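Local coordinates for protein ACDH-11, isoform b (Caenorhabditis elegans, PDB 4Y9J), which belongs to the acyl-CoA dehydrogenase family of flavoproteins and forms a four-chain assembly in which flavin-adenine dinucleotide is bound, at residues T20-H25 with I331-D336. Sequence-based numbering, arbitrary orientation.
Sequences TGPTLH and ISLARD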
loop_
_atom_site.group_PDB
_atom_site.type_symbol
_atom_site.label_atom_id
_atom_site.label_comp_id
_atom_site.label_asym_id
_atom_site.label_seq_id
_atom_site.Cartn_x
_atom_site.Cartn_y
_atom_site.Cartn_z
ATOM N N THR B 20 -3.520 29.577 5.987
ATOM C CA THR B 20 -2.051 29.400 6.246
ATOM C C THR B 20 -1.856 28.549 7.493
ATOM O O THR B 20 -2.489 28.772 8.516
ATOM C CB THR B 20 -1.404 30.775 6.398
ATOM O OG1 THR B 20 -1.711 31.551 5.210
ATOM C CG2 THR B 20 0.123 30.672 6.542
ATOM N N GLY B 21 -1.040 27.524 7.392
ATOM C CA GLY B 21 -0.662 26.702 8.477
ATOM C C GLY B 21 0.338 27.299 9.437
ATOM O O GLY B 21 0.819 28.400 9.233
ATOM N N PRO B 22 0.639 26.582 10.512
ATOM C CA PRO B 22 1.592 27.141 11.475
ATOM C C PRO B 22 3.009 27.123 10.956
ATOM O O PRO B 22 3.368 26.234 10.141
ATOM C CB PRO B 22 1.466 26.172 12.654
ATOM C CG PRO B 22 1.032 24.903 12.048
ATOM C CD PRO B 22 0.061 25.321 10.981
ATOM N N THR B 23 3.817 28.014 11.469
ATOM C CA THR B 23 5.237 28.117 11.155
ATOM C C THR B 23 6.083 27.656 12.348
ATOM O O THR B 23 5.833 28.095 13.467
ATOM C CB THR B 23 5.619 29.576 10.873
ATOM O OG1 THR B 23 4.838 30.070 9.793
ATOM C CG2 THR B 23 7.138 29.756 10.520
ATOM N N LEU B 24 7.093 26.822 12.073
ATOM C CA LEU B 24 8.065 26.393 13.056
ATOM C C LEU B 24 9.189 27.380 13.046
ATOM O O LEU B 24 9.962 27.582 12.016
ATOM C CB LEU B 24 8.602 24.995 12.768
ATOM C CG LEU B 24 9.665 24.504 13.735
ATOM C CD1 LEU B 24 9.049 24.391 15.103
ATOM C CD2 LEU B 24 10.311 23.195 13.288
ATOM N N HIS B 25 9.315 28.033 14.176
ATOM C CA HIS B 25 10.389 29.004 14.316
ATOM C C HIS B 25 11.605 28.336 14.953
ATOM O O HIS B 25 11.470 27.290 15.548
ATOM C CB HIS B 25 9.916 30.157 15.197
ATOM C CG HIS B 25 8.681 30.840 14.696
ATOM N ND1 HIS B 25 8.690 31.675 13.594
ATOM C CD2 HIS B 25 7.417 30.864 15.176
ATOM C CE1 HIS B 25 7.466 32.156 13.408
ATOM N NE2 HIS B 25 6.680 31.670 14.345
ATOM N N ILE B 331 2.787 23.636 21.685
ATOM C CA ILE B 331 2.471 24.936 22.156
ATOM C C ILE B 331 3.086 25.986 21.206
ATOM O O ILE B 331 2.473 26.986 20.904
ATOM C CB ILE B 331 3.019 25.141 23.604
ATOM C CG1 ILE B 331 2.322 24.237 24.625
ATOM C CG2 ILE B 331 2.947 26.608 24.035
ATOM C CD1 ILE B 331 2.986 24.341 26.002
ATOM N N SER B 332 4.321 25.780 20.774
ATOM C CA SER B 332 4.923 26.669 19.791
ATOM C C SER B 332 4.098 26.773 18.505
ATOM O O SER B 332 3.921 27.868 17.934
ATOM C CB SER B 332 6.380 26.220 19.446
ATOM O OG SER B 332 7.002 27.150 18.591
ATOM N N LEU B 333 3.680 25.620 17.991
ATOM C CA LEU B 333 2.898 25.635 16.783
ATOM C C LEU B 333 1.501 26.217 16.985
ATOM O O LEU B 333 1.070 27.063 16.186
ATOM C CB LEU B 333 2.799 24.249 16.228
ATOM C CG LEU B 333 4.127 23.686 15.692
ATOM C CD1 LEU B 333 3.955 22.228 15.359
ATOM C CD2 LEU B 333 4.696 24.484 14.526
ATOM N N ALA B 334 0.885 25.871 18.109
ATOM C CA ALA B 334 -0.475 26.380 18.392
ATOM C C ALA B 334 -0.430 27.858 18.612
ATOM O O ALA B 334 -1.273 28.618 18.066
ATOM C CB ALA B 334 -1.067 25.627 19.582
ATOM N N ARG B 335 0.529 28.362 19.375
ATOM C CA ARG B 335 0.572 29.784 19.509
ATOM C C ARG B 335 0.828 30.581 18.213
ATOM O O ARG B 335 0.210 31.637 18.012
ATOM C CB ARG B 335 1.491 30.300 20.640
ATOM C CG ARG B 335 2.938 30.346 20.299
ATOM C CD ARG B 335 3.782 30.764 21.507
ATOM N NE ARG B 335 5.182 30.863 21.105
ATOM C CZ ARG B 335 6.143 31.411 21.837
ATOM N NH1 ARG B 335 5.886 31.945 23.011
ATOM N NH2 ARG B 335 7.379 31.456 21.350
ATOM N N ASP B 336 1.693 30.085 17.341
ATOM C CA ASP B 336 1.848 30.725 16.063
ATOM C C ASP B 336 0.559 30.710 15.198
ATOM O O ASP B 336 0.214 31.684 14.573
ATOM C CB ASP B 336 2.968 30.066 15.301
ATOM C CG ASP B 336 3.197 30.716 14.006
ATOM O OD1 ASP B 336 3.855 31.717 13.988
ATOM O OD2 ASP B 336 2.754 30.181 12.967
HETATM O O HOH W 1 7.187 27.630 16.074
HETATM O O HOH W 2 9.865 26.754 17.730
#
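Asp-336 reaches out from its helix and takes hold of the extended segment 20-25 with both carboxylate oxygens. Its CB points toward the loop, and chi1 of -178° puts CG anti to the backbone N. Asp-336 OD1 accepts from His-25 NE2 at 2.8 Å. This histidine-carboxylate bond comes in from above the carboxylate plane, with the imidazole and carboxylate planes 73° apart. The other oxygen, OD2, accepts the backbone N-H of Thr-23 and forms a salt bridge with Lys-340, though its uncertain position makes these bonds less sure.

The tight part lies beside this grip. Pro-22 sets its CB 3.7 Å from Leu-333 O. Leu-333 CD2 lies against the loop backbone, 3.9 Å from Thr-23 O, and also touches Pro-22 CB at 4.1 Å and Leu-24 CB at 4.3 Å. Toward Ser-332 the fit is looser, a seam bridged by two bound waters. One joins Ser-332 OG to Thr-23 O and His-25 N, the second joins it to His-25 O; the same OG is hydrogen-bonded to Asp-30.

The contact ties the loop between strand 9-14 and helix 34-41, in the AidB-like N-terminal region, to the C-terminal part of helix 304-338, in the acyl-CoA dehydrogenase C-terminal region, some 300 residues on. Leu-24 also packs on helix 44-74, and Phe-421 touches both Pro-22 and Leu-333. Phe-591 of a second subunit meets the His-25 ring nearly perpendicularly, while Trp-85 of a third packs on Pro-22, placing this loop-on-helix contact at a subunit interface.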